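Pyrophosphate phosphohydrolase (Thermus thermophilus, PDB 2PRD) catalyses the magnesium-dependent hydrolysis of inorganic pyrophosphate to two phosphate ions, working as a homohexamer. Local coordinates at residues A[116-119]-A[123-126]; A[31-34]-A[39-42]; A[93-98]-A[102-107]; A[72-77]-A[130-135]. One frame throughout, in Å; residues are numbered along the deposited sequence.

Interaction 1: residues A[116-119]-A[123-126]; sequences DHIQ and DVPE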
loop_
_atom_site.group_PDB
_atom_site.type_symbol
_atom_site.label_atom_id
_atom_site.label_comp_id
_atom_site.label_asym_id
_atom_site.label_seq_id
_atom_site.Cartn_x
_atom_site.Cartn_y
_atom_site.Cartn_z
ATOM N N ASP A 116 -10.259 21.228 9.834
ATOM C CA ASP A 116 -10.877 22.217 10.719
ATOM C C ASP A 116 -11.860 23.118 10.012
ATOM O O ASP A 116 -12.721 23.736 10.654
ATOM C CB ASP A 116 -9.823 23.114 11.357
ATOM C CG ASP A 116 -9.188 22.483 12.553
ATOM O OD1 ASP A 116 -9.663 21.412 12.966
ATOM O OD2 ASP A 116 -8.181 23.032 13.048
ATOM N N HIS A 117 -11.729 23.189 8.711
ATOM C CA HIS A 117 -12.575 24.032 7.869
ATOM C C HIS A 117 -13.940 23.469 7.499
ATOM O O HIS A 117 -14.814 24.205 6.989
ATOM C CB HIS A 117 -11.761 24.353 6.596
ATOM C CG HIS A 117 -11.351 23.086 5.880
ATOM N ND1 HIS A 117 -12.035 22.738 4.715
ATOM C CD2 HIS A 117 -10.449 22.113 6.151
ATOM C CE1 HIS A 117 -11.553 21.588 4.272
ATOM N NE2 HIS A 117 -10.600 21.184 5.125
ATOM N N ILE A 118 -14.185 22.187 7.731
ATOM C CA ILE A 118 -15.453 21.508 7.471
ATOM C C ILE A 118 -16.272 21.572 8.750
ATOM O O ILE A 118 -15.961 20.901 9.711
ATOM C CB ILE A 118 -15.193 20.061 7.013
ATOM C CG1 ILE A 118 -14.214 20.176 5.850
ATOM C CG2 ILE A 118 -16.544 19.517 6.581
ATOM C CD1 ILE A 118 -13.709 18.935 5.177
ATOM N N GLN A 119 -17.254 22.484 8.716
ATOM C CA GLN A 119 -18.067 22.746 9.892
ATOM C C GLN A 119 -19.533 22.503 9.674
ATOM O O GLN A 119 -20.273 22.260 10.658
ATOM C CB GLN A 119 -17.632 24.122 10.427
ATOM C CG GLN A 119 -16.191 24.252 10.928
ATOM C CD GLN A 119 -15.848 23.924 12.360
ATOM O OE1 GLN A 119 -16.646 24.033 13.326
ATOM N NE2 GLN A 119 -14.579 23.497 12.668
ATOM N N ASP A 123 -19.958 22.638 3.548
ATOM C CA ASP A 123 -18.516 22.660 3.525
ATOM C C ASP A 123 -17.995 21.346 2.901
ATOM O O ASP A 123 -16.810 21.322 2.576
ATOM C CB ASP A 123 -17.876 22.794 4.886
ATOM C CG ASP A 123 -18.102 24.074 5.643
ATOM O OD1 ASP A 123 -18.237 25.108 4.991
ATOM O OD2 ASP A 123 -18.109 24.036 6.900
ATOM N N VAL A 124 -18.778 20.321 2.766
ATOM C CA VAL A 124 -18.251 19.058 2.135
ATOM C C VAL A 124 -18.355 19.358 0.669
ATOM O O VAL A 124 -19.485 19.711 0.254
ATOM C CB VAL A 124 -19.120 17.901 2.612
ATOM C CG1 VAL A 124 -18.786 16.619 1.865
ATOM C CG2 VAL A 124 -18.771 17.641 4.105
ATOM N N PRO A 125 -17.259 19.330 -0.079
ATOM C CA PRO A 125 -17.296 19.690 -1.496
ATOM C C PRO A 125 -18.365 18.896 -2.218
ATOM O O PRO A 125 -18.523 17.692 -1.887
ATOM C CB PRO A 125 -15.899 19.408 -1.981
ATOM C CG PRO A 125 -15.063 18.993 -0.843
ATOM C CD PRO A 125 -15.933 18.944 0.403
ATOM N N GLU A 126 -19.079 19.442 -3.196
ATOM C CA GLU A 126 -20.071 18.582 -3.862
ATOM C C GLU A 126 -19.526 17.427 -4.694
ATOM O O GLU A 126 -20.334 16.515 -5.044
ATOM C CB GLU A 126 -21.084 19.366 -4.684
ATOM C CG GLU A 126 -22.490 18.747 -4.470
ATOM C CD GLU A 126 -23.207 18.652 -5.812
ATOM O OE1 GLU A 126 -22.618 19.194 -6.783
ATOM O OE2 GLU A 126 -24.311 18.061 -5.867
#
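Asp123 turns one carboxylate oxygen, OD2, back onto the backbone of Gln119 and accepts its N-H. The modelled distance from Gln119 N to Asp123 OD2, 2.5 Å, is unusually short and its exact value doubtful, but the direction suits a hydrogen bond, with an angle of 158° at the hydrogen. The oxygen offers its anti lone pair, the one facing away from OD1. What brings it there is the first torsion of Asp123, which sets CG opposite its own carbonyl carbon and beside its backbone N (chi1 -65°). The same OD2 also accepts the N-H of Asp120, so a single oxygen ties up two successive amides. Beside this polar grip, Ile118 slides past Asp123 in the opposite direction, its CG2 lying 3.9 Å from Asp123 CB. That methyl, Ile118 CG2, then meets Val124 CG2 at 3.8 Å. The two segments belong to the irregular connection between strand 101-109 and helix 126-138, and Pro125 stands at the N-cap position, right before that helix. With alanine in place of Asp123, the amides of Gln119 and Asp120 would probably lose their shared acceptor and the turn would be freer to move. Further out, the amide of Gln119 folds back within its own segment, Gln119 NE2 giving a bond of 2.8 Å to Asp116 O. Ile118 CG1 covers one face of the His117 ring near its rim, and Arg88 binds the carbonyl oxygen of Ile118. His117 also packs on Pro125 of a second subunit, and Pro125 on that subunit's His117.

Interaction 2: residues A[31-34]-A[39-42]; sequences EYDP and IKLD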
loop_
_atom_site.group_PDB
_atom_site.type_symbol
_atom_site.label_atom_id
_atom_site.label_comp_id
_atom_site.label_asym_id
_atom_site.label_seq_id
_atom_site.Cartn_x
_atom_site.Cartn_y
_atom_site.Cartn_z
ATOM N N GLU A 31 -17.843 -5.607 10.683
ATOM C CA GLU A 31 -18.858 -5.130 11.628
ATOM C C GLU A 31 -18.501 -5.592 13.037
ATOM O O GLU A 31 -18.045 -6.731 13.111
ATOM C CB GLU A 31 -20.140 -5.932 11.407
ATOM C CG GLU A 31 -21.031 -5.342 10.354
ATOM C CD GLU A 31 -22.281 -6.233 10.229
ATOM O OE1 GLU A 31 -22.268 -7.189 11.038
ATOM O OE2 GLU A 31 -23.103 -5.928 9.345
ATOM N N TYR A 32 -18.862 -4.779 14.007
ATOM C CA TYR A 32 -18.601 -5.217 15.387
ATOM C C TYR A 32 -19.795 -6.062 15.817
ATOM O O TYR A 32 -20.931 -5.650 15.591
ATOM C CB TYR A 32 -18.442 -4.027 16.302
ATOM C CG TYR A 32 -18.334 -4.473 17.735
ATOM C CD1 TYR A 32 -17.132 -5.008 18.169
ATOM C CD2 TYR A 32 -19.412 -4.385 18.615
ATOM C CE1 TYR A 32 -16.994 -5.436 19.496
ATOM C CE2 TYR A 32 -19.284 -4.815 19.934
ATOM C CZ TYR A 32 -18.071 -5.338 20.345
ATOM O OH TYR A 32 -17.879 -5.746 21.651
ATOM N N ASP A 33 -19.497 -7.218 16.322
ATOM C CA ASP A 33 -20.410 -8.216 16.816
ATOM C C ASP A 33 -20.369 -8.321 18.345
ATOM O O ASP A 33 -19.503 -8.996 18.911
ATOM C CB ASP A 33 -20.026 -9.596 16.231
ATOM C CG ASP A 33 -21.179 -10.571 16.481
ATOM O OD1 ASP A 33 -21.674 -10.601 17.620
ATOM O OD2 ASP A 33 -21.609 -11.265 15.532
ATOM N N PRO A 34 -21.326 -7.669 18.990
ATOM C CA PRO A 34 -21.443 -7.645 20.439
ATOM C C PRO A 34 -21.528 -9.023 21.061
ATOM O O PRO A 34 -20.884 -9.261 22.108
ATOM C CB PRO A 34 -22.625 -6.748 20.691
ATOM C CG PRO A 34 -23.468 -6.897 19.427
ATOM C CD PRO A 34 -22.399 -6.867 18.337
ATOM N N ILE A 39 -14.616 -8.072 15.957
ATOM C CA ILE A 39 -14.972 -7.538 14.605
ATOM C C ILE A 39 -15.115 -8.752 13.709
ATOM O O ILE A 39 -14.242 -9.621 13.746
ATOM C CB ILE A 39 -13.955 -6.515 14.117
ATOM C CG1 ILE A 39 -14.489 -5.108 14.425
ATOM C CG2 ILE A 39 -13.752 -6.548 12.603
ATOM C CD1 ILE A 39 -14.091 -4.395 15.638
ATOM N N LYS A 40 -16.227 -8.821 12.984
ATOM C CA LYS A 40 -16.435 -9.951 12.103
ATOM C C LYS A 40 -16.538 -9.442 10.671
ATOM O O LYS A 40 -16.921 -8.280 10.501
ATOM C CB LYS A 40 -17.785 -10.579 12.471
ATOM C CG LYS A 40 -18.065 -11.839 11.657
ATOM C CD LYS A 40 -19.318 -12.531 12.211
ATOM C CE LYS A 40 -20.588 -11.867 11.690
ATOM N NZ LYS A 40 -21.054 -12.500 10.418
ATOM N N LEU A 41 -16.269 -10.334 9.728
ATOM C CA LEU A 41 -16.424 -9.855 8.328
ATOM C C LEU A 41 -17.856 -10.183 7.942
ATOM O O LEU A 41 -18.232 -11.348 7.960
ATOM C CB LEU A 41 -15.470 -10.558 7.396
ATOM C CG LEU A 41 -15.736 -10.145 5.926
ATOM C CD1 LEU A 41 -14.767 -8.970 5.677
ATOM C CD2 LEU A 41 -15.514 -11.312 5.021
ATOM N N ASP A 42 -18.583 -9.116 7.654
ATOM C CA ASP A 42 -19.984 -9.320 7.258
ATOM C C ASP A 42 -19.974 -9.780 5.820
ATOM O O ASP A 42 -20.640 -10.755 5.425
ATOM C CB ASP A 42 -20.688 -7.984 7.497
ATOM C CG ASP A 42 -22.132 -8.204 7.056
ATOM O OD1 ASP A 42 -22.842 -8.966 7.759
ATOM O OD2 ASP A 42 -22.459 -7.657 5.994
#
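Glu31 and Lys40 pair in a two-stranded antiparallel hairpin, strand 28-33 with strand 38-44, at the surface of the chain beside the predicted substrate-binding residues Lys29 and Arg43. Each gives its amide to the other's carbonyl: Glu31 N to Lys40 O at 2.8 Å, and Lys40 N to Glu31 O at 2.8 Å, the second almost straight at 176°. Next along, Tyr32 and Ile39 form a non-hydrogen-bonded pair whose side chains share the opposite face of the ribbon. There Ile39 CD1 comes to the edge of the Tyr32 ring, 4.0 Å from Tyr32 CD1, the two side chains lying nearly at right angles. This hairpin also serves the assembly, since Ile39 and Leu41 make backbone hydrogen bonds to a third subunit. On the face of Glu31, two carboxylates lie one over the other, their planes only 19° apart. Glu31 runs out fully extended from CG, which carries OE2 to 3.4 Å from Asp42 OD1, a close approach of like charges that Lys29, in a long, weak ion pair with Glu31, would probably ease. A sulfate ion, probably from the crystallisation liquor, lies about 4 Å from the side chain of Asp42 and may mark the substrate pocket. Replacing Glu31 by alanine is likely to open a gap beside Asp42 CB, which packs on Glu31 CD, and to deprive Lys29 of this weak partner. Lys40 bends at its last two torsions and passes Asp33, with CE 4.0 Å from Asp33 OD2. Asp33 turns OD1 to the amide of Leu36 in the connecting turn, while Lys40 NZ makes a long, weak ion pair with Glu86 of the third subunit.

Interaction 3: residues A[93-98]-A[102-107]; sequences LLMEDE and DAKVIG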
loop_
_atom_site.group_PDB
_atom_site.type_symbol
_atom_site.label_atom_id
_atom_site.label_comp_id
_atom_site.label_asym_id
_atom_site.label_seq_id
_atom_site.Cartn_x
_atom_site.Cartn_y
_atom_site.Cartn_z
ATOM N N LEU A 93 -27.122 12.120 6.021
ATOM C CA LEU A 93 -27.426 11.534 4.727
ATOM C C LEU A 93 -28.690 10.694 5.018
ATOM O O LEU A 93 -28.686 9.793 5.850
ATOM C CB LEU A 93 -26.331 10.707 4.085
ATOM C CG LEU A 93 -26.656 10.019 2.767
ATOM C CD1 LEU A 93 -27.092 11.029 1.725
ATOM C CD2 LEU A 93 -25.443 9.263 2.255
ATOM N N LEU A 94 -29.758 11.093 4.347
ATOM C CA LEU A 94 -31.049 10.381 4.482
ATOM C C LEU A 94 -31.132 9.368 3.352
ATOM O O LEU A 94 -30.798 9.725 2.206
ATOM C CB LEU A 94 -32.187 11.386 4.389
ATOM C CG LEU A 94 -32.172 12.511 5.418
ATOM C CD1 LEU A 94 -33.345 13.434 5.232
ATOM C CD2 LEU A 94 -32.095 11.980 6.839
ATOM N N MET A 95 -31.582 8.167 3.665
ATOM C CA MET A 95 -31.757 7.124 2.642
ATOM C C MET A 95 -32.827 6.127 3.046
ATOM O O MET A 95 -33.233 6.053 4.228
ATOM C CB MET A 95 -30.401 6.472 2.349
ATOM C CG MET A 95 -29.607 6.010 3.555
ATOM S SD MET A 95 -28.062 5.161 3.093
ATOM C CE MET A 95 -27.430 6.353 1.901
ATOM N N GLU A 96 -33.315 5.388 2.070
ATOM C CA GLU A 96 -34.341 4.346 2.280
ATOM C C GLU A 96 -33.644 3.055 1.807
ATOM O O GLU A 96 -33.102 3.104 0.695
ATOM C CB GLU A 96 -35.581 4.491 1.435
ATOM C CG GLU A 96 -36.203 5.838 1.221
ATOM C CD GLU A 96 -37.301 6.204 2.193
ATOM O OE1 GLU A 96 -37.043 6.249 3.416
ATOM O OE2 GLU A 96 -38.451 6.452 1.748
ATOM N N ASP A 97 -33.662 2.050 2.633
ATOM C CA ASP A 97 -33.022 0.774 2.237
ATOM C C ASP A 97 -34.073 -0.315 2.404
ATOM O O ASP A 97 -35.204 -0.033 2.837
ATOM C CB ASP A 97 -31.719 0.527 2.971
ATOM C CG ASP A 97 -32.015 0.241 4.440
ATOM O OD1 ASP A 97 -33.168 0.562 4.818
ATOM O OD2 ASP A 97 -31.160 -0.288 5.161
ATOM N N GLU A 98 -33.718 -1.506 1.981
ATOM C CA GLU A 98 -34.590 -2.687 2.030
ATOM C C GLU A 98 -35.474 -2.648 3.267
ATOM O O GLU A 98 -36.702 -2.563 3.188
ATOM C CB GLU A 98 -33.609 -3.894 2.135
ATOM C CG GLU A 98 -32.477 -3.439 3.080
ATOM C CD GLU A 98 -31.412 -4.499 3.207
ATOM O OE1 GLU A 98 -31.792 -5.660 2.929
ATOM O OE2 GLU A 98 -30.257 -4.173 3.563
ATOM N N ASP A 102 -33.630 5.472 6.930
ATOM C CA ASP A 102 -32.306 5.472 7.597
ATOM C C ASP A 102 -31.670 6.838 7.400
ATOM O O ASP A 102 -32.023 7.519 6.426
ATOM C CB ASP A 102 -31.541 4.365 6.930
ATOM C CG ASP A 102 -30.211 3.956 7.489
ATOM O OD1 ASP A 102 -29.876 4.172 8.669
ATOM O OD2 ASP A 102 -29.482 3.325 6.668
ATOM N N ALA A 103 -30.851 7.244 8.335
ATOM C CA ALA A 103 -30.145 8.519 8.296
ATOM C C ALA A 103 -28.731 8.183 8.773
ATOM O O ALA A 103 -28.710 7.517 9.817
ATOM C CB ALA A 103 -30.675 9.526 9.303
ATOM N N LYS A 104 -27.735 8.588 8.021
ATOM C CA LYS A 104 -26.334 8.322 8.490
ATOM C C LYS A 104 -25.739 9.654 8.855
ATOM O O LYS A 104 -26.088 10.632 8.186
ATOM C CB LYS A 104 -25.603 7.594 7.334
ATOM C CG LYS A 104 -26.272 6.210 7.238
ATOM C CD LYS A 104 -25.515 5.233 6.396
ATOM C CE LYS A 104 -26.105 3.855 6.349
ATOM N NZ LYS A 104 -26.659 3.340 7.627
ATOM N N VAL A 105 -24.902 9.706 9.879
ATOM C CA VAL A 105 -24.245 10.970 10.289
ATOM C C VAL A 105 -23.016 11.183 9.414
ATOM O O VAL A 105 -22.427 10.179 8.989
ATOM C CB VAL A 105 -23.911 10.890 11.775
ATOM C CG1 VAL A 105 -22.938 11.952 12.256
ATOM C CG2 VAL A 105 -25.199 10.951 12.621
ATOM N N ILE A 106 -22.686 12.386 9.022
ATOM C CA ILE A 106 -21.524 12.696 8.184
ATOM C C ILE A 106 -20.597 13.419 9.171
ATOM O O ILE A 106 -21.062 14.356 9.830
ATOM C CB ILE A 106 -21.849 13.520 6.950
ATOM C CG1 ILE A 106 -22.833 12.771 6.022
ATOM C CG2 ILE A 106 -20.654 13.908 6.086
ATOM C CD1 ILE A 106 -22.213 11.447 5.611
ATOM N N GLY A 107 -19.344 12.948 9.317
ATOM C CA GLY A 107 -18.499 13.692 10.271
ATOM C C GLY A 107 -17.073 13.796 9.759
ATOM O O GLY A 107 -16.794 13.279 8.684
#
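Met95 and Asp102 lie side by side and point the same way from neighbouring strands, while Lys104 slants across the end of the methionine. Met95 CG is set between its backbone N and carbonyl carbon, the crowded position (chi1 50°), and from there the thioether stands out from the sheet, where Met95 SD meets Lys104 CE at 4.0 Å. The contact is with the methylene part of the lysine, since the ammonium end is turned elsewhere by a bend at its last torsion (chi4 -39°). That bend takes Lys104 NZ to 3.0 Å from Asp102 OD2 in a salt bridge, met on the syn side and 19° out of the carboxylate plane. These residues share one face of the antiparallel hairpin formed by strands 84-97 and 101-109, part of the central sheet of the pyrophosphatase fold. Asp102 is a predicted magnesium ligand, and Lys104 has a second salt bridge to Asp70, another predicted ligand, besides a weak bond to Tyr55. The lysine therefore joins two carboxylates of the probable metal site and would be expected to offset some of their mutual repulsion. Asp97 brings a further like charge near, its OD2 4.3 Å from Asp102 OD2, while OD1 of Asp97 takes the amide of Gly100 in the turn. The backbone fixes this register: Leu93 and Lys104 exchange a pair of hydrogen bonds, and Met95 N gives another to Asp102 O at 2.9 Å. On the other face, Leu94 lays CD2 3.8 Å from Ala103 CB. Phe136 of helix 126-138 covers Leu93, Met95 and Lys104.

Interaction 4: residues A[72-77]-A[130-135]; sequences LVLSTY and QEIQHF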
loop_
_atom_site.group_PDB
_atom_site.type_symbol
_atom_site.label_atom_id
_atom_site.label_comp_id
_atom_site.label_asym_id
_atom_site.label_seq_id
_atom_site.Cartn_x
_atom_site.Cartn_y
_atom_site.Cartn_z
ATOM N N LEU A 72 -20.536 8.123 8.474
ATOM C CA LEU A 72 -19.386 8.133 7.557
ATOM C C LEU A 72 -18.448 9.272 7.877
ATOM O O LEU A 72 -18.903 10.413 7.959
ATOM C CB LEU A 72 -19.968 8.263 6.150
ATOM C CG LEU A 72 -19.034 7.697 5.081
ATOM C CD1 LEU A 72 -19.159 6.176 5.041
ATOM C CD2 LEU A 72 -19.337 8.279 3.722
ATOM N N VAL A 73 -17.170 9.008 8.122
ATOM C CA VAL A 73 -16.191 10.031 8.495
ATOM C C VAL A 73 -15.213 10.347 7.374
ATOM O O VAL A 73 -14.686 9.444 6.717
ATOM C CB VAL A 73 -15.370 9.513 9.683
ATOM C CG1 VAL A 73 -14.423 10.547 10.286
ATOM C CG2 VAL A 73 -16.290 8.972 10.768
ATOM N N LEU A 74 -14.961 11.640 7.218
ATOM C CA LEU A 74 -14.007 12.143 6.218
ATOM C C LEU A 74 -12.681 12.155 6.953
ATOM O O LEU A 74 -12.617 12.770 8.051
ATOM C CB LEU A 74 -14.482 13.528 5.788
ATOM C CG LEU A 74 -15.897 13.579 5.221
ATOM C CD1 LEU A 74 -16.104 14.934 4.522
ATOM C CD2 LEU A 74 -16.108 12.451 4.235
ATOM N N SER A 75 -11.652 11.474 6.474
ATOM C CA SER A 75 -10.376 11.446 7.190
ATOM C C SER A 75 -9.242 11.727 6.199
ATOM O O SER A 75 -9.545 11.539 5.030
ATOM C CB SER A 75 -10.099 10.033 7.744
ATOM O OG SER A 75 -10.479 9.093 6.731
ATOM N N THR A 76 -8.107 12.131 6.728
ATOM C CA THR A 76 -6.909 12.329 5.910
ATOM C C THR A 76 -6.304 10.966 5.582
ATOM O O THR A 76 -5.932 10.744 4.415
ATOM C CB THR A 76 -5.806 13.171 6.597
ATOM O OG1 THR A 76 -6.411 14.476 6.779
ATOM C CG2 THR A 76 -4.626 13.403 5.667
ATOM N N TYR A 77 -6.259 10.092 6.541
ATOM C CA TYR A 77 -5.712 8.726 6.387
ATOM C C TYR A 77 -6.754 7.739 6.917
ATOM O O TYR A 77 -7.357 8.025 7.970
ATOM C CB TYR A 77 -4.420 8.571 7.200
ATOM C CG TYR A 77 -3.363 9.626 7.069
ATOM C CD1 TYR A 77 -2.763 9.867 5.826
ATOM C CD2 TYR A 77 -2.879 10.336 8.171
ATOM C CE1 TYR A 77 -1.763 10.814 5.666
ATOM C CE2 TYR A 77 -1.908 11.295 7.993
ATOM C CZ TYR A 77 -1.343 11.510 6.766
ATOM O OH TYR A 77 -0.336 12.446 6.615
ATOM N N GLN A 130 -21.239 13.793 -4.138
ATOM C CA GLN A 130 -21.795 12.999 -5.256
ATOM C C GLN A 130 -21.227 11.568 -5.246
ATOM O O GLN A 130 -21.872 10.612 -5.708
ATOM C CB GLN A 130 -21.489 13.558 -6.583
ATOM C CG GLN A 130 -21.893 14.661 -7.434
ATOM C CD GLN A 130 -21.167 14.522 -8.800
ATOM O OE1 GLN A 130 -21.883 14.763 -9.788
ATOM N NE2 GLN A 130 -19.881 14.109 -8.783
ATOM N N GLU A 131 -19.958 11.501 -4.827
ATOM C CA GLU A 131 -19.242 10.230 -4.718
ATOM C C GLU A 131 -19.927 9.384 -3.659
ATOM O O GLU A 131 -20.190 8.187 -3.869
ATOM C CB GLU A 131 -17.746 10.455 -4.421
ATOM C CG GLU A 131 -16.951 9.130 -4.458
ATOM C CD GLU A 131 -15.523 9.354 -3.947
ATOM O OE1 GLU A 131 -15.360 10.328 -3.205
ATOM O OE2 GLU A 131 -14.590 8.637 -4.344
ATOM N N ILE A 132 -20.206 10.019 -2.516
ATOM C CA ILE A 132 -20.903 9.300 -1.407
ATOM C C ILE A 132 -22.255 8.793 -1.844
ATOM O O ILE A 132 -22.576 7.584 -1.767
ATOM C CB ILE A 132 -20.952 10.127 -0.119
ATOM C CG1 ILE A 132 -19.544 10.419 0.399
ATOM C CG2 ILE A 132 -21.750 9.362 0.934
ATOM C CD1 ILE A 132 -19.361 11.470 1.455
ATOM N N GLN A 133 -23.094 9.690 -2.380
ATOM C CA GLN A 133 -24.398 9.254 -2.833
ATOM C C GLN A 133 -24.329 8.140 -3.844
ATOM O O GLN A 133 -25.115 7.155 -3.777
ATOM C CB GLN A 133 -25.092 10.504 -3.448
ATOM C CG GLN A 133 -26.342 10.038 -4.186
ATOM C CD GLN A 133 -27.291 11.214 -4.364
ATOM O OE1 GLN A 133 -26.982 12.262 -3.792
ATOM N NE2 GLN A 133 -28.365 11.024 -5.111
ATOM N N HIS A 134 -23.425 8.315 -4.825
ATOM C CA HIS A 134 -23.360 7.273 -5.900
ATOM C C HIS A 134 -22.924 5.957 -5.302
ATOM O O HIS A 134 -23.300 4.865 -5.755
ATOM C CB HIS A 134 -22.562 7.807 -7.070
ATOM C CG HIS A 134 -22.162 6.818 -8.124
ATOM N ND1 HIS A 134 -20.960 6.132 -8.035
ATOM C CD2 HIS A 134 -22.709 6.363 -9.243
ATOM C CE1 HIS A 134 -20.818 5.324 -9.058
ATOM N NE2 HIS A 134 -21.906 5.437 -9.814
ATOM N N PHE A 135 -22.163 5.982 -4.204
ATOM C CA PHE A 135 -21.702 4.735 -3.566
ATOM C C PHE A 135 -22.867 3.958 -3.012
ATOM O O PHE A 135 -23.098 2.765 -3.314
ATOM C CB PHE A 135 -20.620 4.996 -2.506
ATOM C CG PHE A 135 -20.334 3.788 -1.647
ATOM C CD1 PHE A 135 -19.470 2.811 -2.050
ATOM C CD2 PHE A 135 -20.954 3.650 -0.420
ATOM C CE1 PHE A 135 -19.221 1.711 -1.234
ATOM C CE2 PHE A 135 -20.746 2.572 0.400
ATOM C CZ PHE A 135 -19.852 1.588 0.003
#
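Leu72 and Ile132 carry the apolar contact, reaching toward each other tip to tip from strand 70-74 and helix 126-138. One methyl of the leucine does the touching: Leu72 CD2 sits 3.8 Å from Ile132 CG2 and 3.9 Å from Ile132 CD1, so it is met by both branches of the isoleucine. With CG of Leu72 swung opposite its backbone N (chi1 -155°), this methyl is carried out toward the helix. Leu74, two residues along the same strand, adds a looser touch, Leu74 CD2 to Ile132 CD1 at 4.4 Å. Around them Ile106 lies against Leu72, while Leu93 and Trp155 lie against Ile132, placing the contact in the core between the helix and the sheet. Hydrogen bonding stays within each element or goes to other neighbours: the backbone of Leu72 bonds to Val105 and Gly107 of the parallel strand 101-109, His134 N donates to Gln130 O at 2.9 Å in the helix, and Gln130 OE1 bonds to Lys145 of a fourth subunit. A salt bridge joins Glu131 to Arg114 of a second subunit. The helix thus has an apolar side on the sheet and polar side chains at subunit interfaces. Because Leu72 and Ile132 meet through hydrocarbon groups alone, what joins strand to helix here is close fit and exclusion of water, with nothing directional to fix the angle between them.

From the N terminus, interaction 2 comes first and closes a short hairpin, complete before any other contact opens. Interaction 4 opens next, at 72-77, and closes only at 130-135, so interactions 3 and 1 both fall within its long span. They follow one another there: interaction 3 closes the hairpin of strands 84-97 and 101-109, then interaction 1 draws together the loop leading to helix 126-138. Interactions 3 and 4 touch, since strands 70-74 and 101-109 are sheet neighbours, and Val124 packs on Leu74 to join interactions 1 and 4. Interaction 2 stands apart, its centre about 31 Å from that of interaction 1, across the chain's centre.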